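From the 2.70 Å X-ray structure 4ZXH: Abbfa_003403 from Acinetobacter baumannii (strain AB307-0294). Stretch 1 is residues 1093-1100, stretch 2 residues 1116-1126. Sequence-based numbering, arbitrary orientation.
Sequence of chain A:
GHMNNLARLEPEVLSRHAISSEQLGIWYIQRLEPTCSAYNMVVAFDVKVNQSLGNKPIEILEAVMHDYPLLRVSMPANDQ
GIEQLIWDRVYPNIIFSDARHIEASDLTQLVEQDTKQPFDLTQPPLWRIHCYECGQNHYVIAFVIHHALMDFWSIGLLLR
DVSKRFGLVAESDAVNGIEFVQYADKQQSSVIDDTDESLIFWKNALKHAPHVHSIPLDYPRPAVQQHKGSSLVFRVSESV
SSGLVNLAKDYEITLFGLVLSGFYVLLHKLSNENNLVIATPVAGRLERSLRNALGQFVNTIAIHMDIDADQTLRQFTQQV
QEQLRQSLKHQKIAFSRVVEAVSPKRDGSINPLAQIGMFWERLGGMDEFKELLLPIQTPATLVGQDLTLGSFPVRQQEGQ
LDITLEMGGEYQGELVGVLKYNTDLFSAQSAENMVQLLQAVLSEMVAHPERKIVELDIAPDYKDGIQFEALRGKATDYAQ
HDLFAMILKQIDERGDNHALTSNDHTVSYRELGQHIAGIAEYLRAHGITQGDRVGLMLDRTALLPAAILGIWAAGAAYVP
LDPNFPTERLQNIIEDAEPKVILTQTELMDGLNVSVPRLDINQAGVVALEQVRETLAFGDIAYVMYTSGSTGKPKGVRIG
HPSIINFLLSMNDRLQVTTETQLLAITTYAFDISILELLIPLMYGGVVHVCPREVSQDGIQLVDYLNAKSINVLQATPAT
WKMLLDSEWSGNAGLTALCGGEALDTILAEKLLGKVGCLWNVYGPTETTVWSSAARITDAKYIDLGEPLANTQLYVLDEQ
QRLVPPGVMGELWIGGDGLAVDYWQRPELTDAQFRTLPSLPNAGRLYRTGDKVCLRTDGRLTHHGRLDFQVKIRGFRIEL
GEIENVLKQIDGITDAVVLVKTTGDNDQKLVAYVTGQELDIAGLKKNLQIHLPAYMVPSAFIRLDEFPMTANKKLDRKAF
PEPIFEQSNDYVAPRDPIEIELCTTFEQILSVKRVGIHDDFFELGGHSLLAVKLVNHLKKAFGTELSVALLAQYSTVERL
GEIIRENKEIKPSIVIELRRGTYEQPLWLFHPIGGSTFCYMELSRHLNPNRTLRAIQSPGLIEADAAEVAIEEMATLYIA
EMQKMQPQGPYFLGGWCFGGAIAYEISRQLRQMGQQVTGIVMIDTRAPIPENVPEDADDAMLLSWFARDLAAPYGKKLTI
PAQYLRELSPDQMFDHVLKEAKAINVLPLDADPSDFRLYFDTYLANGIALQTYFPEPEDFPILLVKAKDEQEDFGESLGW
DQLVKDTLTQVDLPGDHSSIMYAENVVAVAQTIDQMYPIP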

# COMPACT_ATOMS: atom_id res chain seq x y z
N LEU A 1093 30.23 -26.60 -9.74
CA LEU A 1093 30.00 -27.42 -8.55
C LEU A 1093 28.55 -27.91 -8.53
O LEU A 1093 27.61 -27.10 -8.68
CB LEU A 1093 30.25 -26.65 -7.27
CG LEU A 1093 31.54 -25.89 -7.17
CD1 LEU A 1093 31.49 -25.08 -5.87
CD2 LEU A 1093 32.68 -26.89 -7.20
N ARG A 1094 28.38 -29.21 -8.32
CA ARG A 1094 27.07 -29.80 -8.22
C ARG A 1094 27.03 -30.68 -6.99
O ARG A 1094 28.02 -31.33 -6.66
CB ARG A 1094 26.74 -30.61 -9.47
CG ARG A 1094 26.94 -29.83 -10.74
CD ARG A 1094 26.21 -30.45 -11.91
NE ARG A 1094 26.15 -29.55 -13.04
CZ ARG A 1094 26.77 -29.78 -14.19
NH1 ARG A 1094 27.47 -30.90 -14.34
NH2 ARG A 1094 26.66 -28.91 -15.19
N ALA A 1095 25.91 -30.66 -6.30
CA ALA A 1095 25.77 -31.39 -5.05
C ALA A 1095 24.50 -32.20 -5.14
O ALA A 1095 23.56 -31.80 -5.83
CB ALA A 1095 25.74 -30.44 -3.84
N ILE A 1096 24.46 -33.32 -4.44
CA ILE A 1096 23.31 -34.20 -4.53
C ILE A 1096 22.68 -34.46 -3.18
O ILE A 1096 23.31 -35.00 -2.27
CB ILE A 1096 23.70 -35.52 -5.18
CG1 ILE A 1096 24.16 -35.25 -6.62
CG2 ILE A 1096 22.54 -36.49 -5.12
CD1 ILE A 1096 24.34 -36.49 -7.46
N GLN A 1097 21.42 -34.06 -3.04
CA GLN A 1097 20.66 -34.38 -1.83
C GLN A 1097 19.96 -35.74 -1.99
O GLN A 1097 19.76 -36.23 -3.10
CB GLN A 1097 19.63 -33.28 -1.55
CG GLN A 1097 18.52 -33.26 -2.56
CD GLN A 1097 17.60 -32.09 -2.35
OE1 GLN A 1097 17.66 -31.41 -1.32
NE2 GLN A 1097 16.78 -31.82 -3.35
N SER A 1098 19.57 -36.36 -0.89
CA SER A 1098 18.85 -37.63 -0.97
C SER A 1098 17.39 -37.46 -1.43
O SER A 1098 16.70 -36.53 -1.01
CB SER A 1098 18.89 -38.33 0.39
OG SER A 1098 18.02 -39.44 0.41
N PRO A 1099 16.93 -38.36 -2.30
CA PRO A 1099 15.50 -38.40 -2.66
C PRO A 1099 14.60 -38.48 -1.41
O PRO A 1099 13.46 -38.00 -1.40
CB PRO A 1099 15.37 -39.69 -3.49
CG PRO A 1099 16.74 -39.94 -4.03
CD PRO A 1099 17.71 -39.40 -2.99
N GLY A 1100 15.12 -39.08 -0.35
CA GLY A 1100 14.38 -39.18 0.89
C GLY A 1100 13.87 -37.86 1.44
O GLY A 1100 12.91 -37.85 2.22
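Stretch 2 1116-1126: TLYIAEMQKMQ

A helix laid on a β-strand commonly packs through the alternate strand residues that face it, and the pair formed by the strand 1093-1096 and the helix of stretch 2 illustrates the principle compactly. The strand is extended, and the chain then passes through Q1097 and S1098, still extended, into a 3-10 segment beginning at P1099. The helix, which enters from earlier in the chain, runs nearly antiparallel to the strand, with a crossing angle of 150° and axes 10.8 Å apart at closest approach. The backbones register at I1096 and Y1118, whose CA atoms lie 7.9 Å apart. Because side chains alternate along a strand, R1094 and I1096 point toward the helix, whereas L1093 and A1095 are out of its reach.

Apolar packing supplies most of the contact. I1096 sits over one face of the Y1118 ring in a CH-pi arrangement: its CG2 is 4.0 Å from the ring centroid of Y1118 and only 6° off the normal. One helical turn on, M1122 CG approaches I1096 CD1 at 4.3 Å. Beyond the strand, P1099 meets the edge of the same tyrosine ring, its CD 4.1 Å from Y1118 CE1, while P1099 CG rests 4.0 Å from L1117 CD2.

The antiparallel course carries M1125 to R1094, where the methionine methyl covers one face of the guanidinium, with M1125 CE 3.3 Å from R1094 NE. This is a contact of a methyl group with a flat polar group, not a hydrogen bond.

Polar linkage across the interface is indirect. No direct hydrogen bond joins the two stretches; instead a water bridges them, 2.8 Å from S1098 OG and 3.0 Å from Y1118 OH. The serine hydroxyl also accepts a hydrogen bond from the backbone, G1100 N to S1098 OG, at 3.0 Å.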

# COMPACT_ATOMS: atom_id res chain seq x y z
N THR A 1116 24.83 -46.31 -7.49
CA THR A 1116 24.28 -46.56 -8.81
C THR A 1116 23.24 -45.52 -9.20
O THR A 1116 23.27 -44.97 -10.30
CB THR A 1116 23.63 -47.96 -8.90
OG1 THR A 1116 24.61 -48.96 -8.63
CG2 THR A 1116 23.04 -48.18 -10.29
N LEU A 1117 22.31 -45.24 -8.29
CA LEU A 1117 21.27 -44.26 -8.55
C LEU A 1117 21.85 -42.88 -8.87
O LEU A 1117 21.43 -42.24 -9.83
CB LEU A 1117 20.33 -44.14 -7.35
CG LEU A 1117 19.22 -43.11 -7.57
CD1 LEU A 1117 18.33 -43.64 -8.68
CD2 LEU A 1117 18.43 -42.82 -6.30
N TYR A 1118 22.82 -42.45 -8.05
CA TYR A 1118 23.43 -41.13 -8.22
C TYR A 1118 24.26 -41.08 -9.50
O TYR A 1118 24.20 -40.09 -10.23
CB TYR A 1118 24.30 -40.75 -7.01
CG TYR A 1118 23.52 -40.58 -5.72
CD1 TYR A 1118 22.13 -40.53 -5.72
CD2 TYR A 1118 24.17 -40.47 -4.51
CE1 TYR A 1118 21.41 -40.38 -4.56
CE2 TYR A 1118 23.46 -40.31 -3.32
CZ TYR A 1118 22.08 -40.28 -3.36
OH TYR A 1118 21.39 -40.14 -2.19
N ILE A 1119 25.03 -42.14 -9.76
CA ILE A 1119 25.82 -42.23 -10.98
C ILE A 1119 24.97 -42.03 -12.23
O ILE A 1119 25.36 -41.29 -13.13
CB ILE A 1119 26.55 -43.57 -11.09
CG1 ILE A 1119 27.84 -43.52 -10.28
CG2 ILE A 1119 26.91 -43.86 -12.52
CD1 ILE A 1119 28.55 -44.85 -10.20
N ALA A 1120 23.79 -42.65 -12.28
CA ALA A 1120 22.88 -42.42 -13.40
C ALA A 1120 22.46 -40.95 -13.47
O ALA A 1120 22.42 -40.38 -14.56
CB ALA A 1120 21.66 -43.31 -13.29
N GLU A 1121 22.16 -40.33 -12.32
CA GLU A 1121 21.86 -38.89 -12.32
C GLU A 1121 23.04 -38.05 -12.84
O GLU A 1121 22.83 -37.07 -13.56
CB GLU A 1121 21.45 -38.40 -10.92
CG GLU A 1121 19.95 -38.55 -10.61
CD GLU A 1121 19.06 -37.64 -11.46
OE1 GLU A 1121 19.35 -36.43 -11.56
OE2 GLU A 1121 18.06 -38.14 -12.04
N MET A 1122 24.26 -38.44 -12.47
CA MET A 1122 25.46 -37.73 -12.90
C MET A 1122 25.65 -37.86 -14.42
O MET A 1122 25.97 -36.89 -15.11
CB MET A 1122 26.69 -38.27 -12.18
CG MET A 1122 26.72 -38.04 -10.67
SD MET A 1122 28.01 -39.06 -9.90
CE MET A 1122 29.48 -38.44 -10.73
N GLN A 1123 25.45 -39.06 -14.94
CA GLN A 1123 25.72 -39.30 -16.35
C GLN A 1123 24.71 -38.64 -17.31
O GLN A 1123 24.95 -38.59 -18.51
CB GLN A 1123 25.82 -40.81 -16.59
CG GLN A 1123 27.22 -41.32 -16.22
CD GLN A 1123 27.45 -42.80 -16.49
OE1 GLN A 1123 26.55 -43.64 -16.33
NE2 GLN A 1123 28.67 -43.12 -16.90
N LYS A 1124 23.60 -38.11 -16.78
CA LYS A 1124 22.69 -37.26 -17.56
C LYS A 1124 23.31 -35.89 -17.87
O LYS A 1124 23.03 -35.30 -18.91
CB LYS A 1124 21.37 -37.05 -16.82
CG LYS A 1124 20.47 -38.26 -16.78
CD LYS A 1124 19.25 -38.02 -15.91
CE LYS A 1124 18.31 -37.00 -16.52
NZ LYS A 1124 17.03 -36.94 -15.74
N MET A 1125 24.12 -35.38 -16.96
CA MET A 1125 24.76 -34.08 -17.13
C MET A 1125 26.21 -34.23 -17.59
O MET A 1125 26.72 -33.37 -18.30
CB MET A 1125 24.69 -33.25 -15.83
CG MET A 1125 23.28 -32.86 -15.44
SD MET A 1125 23.14 -31.99 -13.86
CE MET A 1125 23.25 -30.27 -14.36
N GLN A 1126 26.87 -35.31 -17.17
CA GLN A 1126 28.24 -35.61 -17.57
C GLN A 1126 28.40 -37.10 -17.95
O GLN A 1126 28.75 -37.94 -17.11
CB GLN A 1126 29.23 -35.25 -16.45
CG GLN A 1126 30.69 -35.25 -16.87
CD GLN A 1126 31.66 -35.11 -15.69
OE1 GLN A 1126 31.26 -34.83 -14.55
NE2 GLN A 1126 32.95 -35.30 -15.97
O HOH W 1 19.40 -41.65 -0.60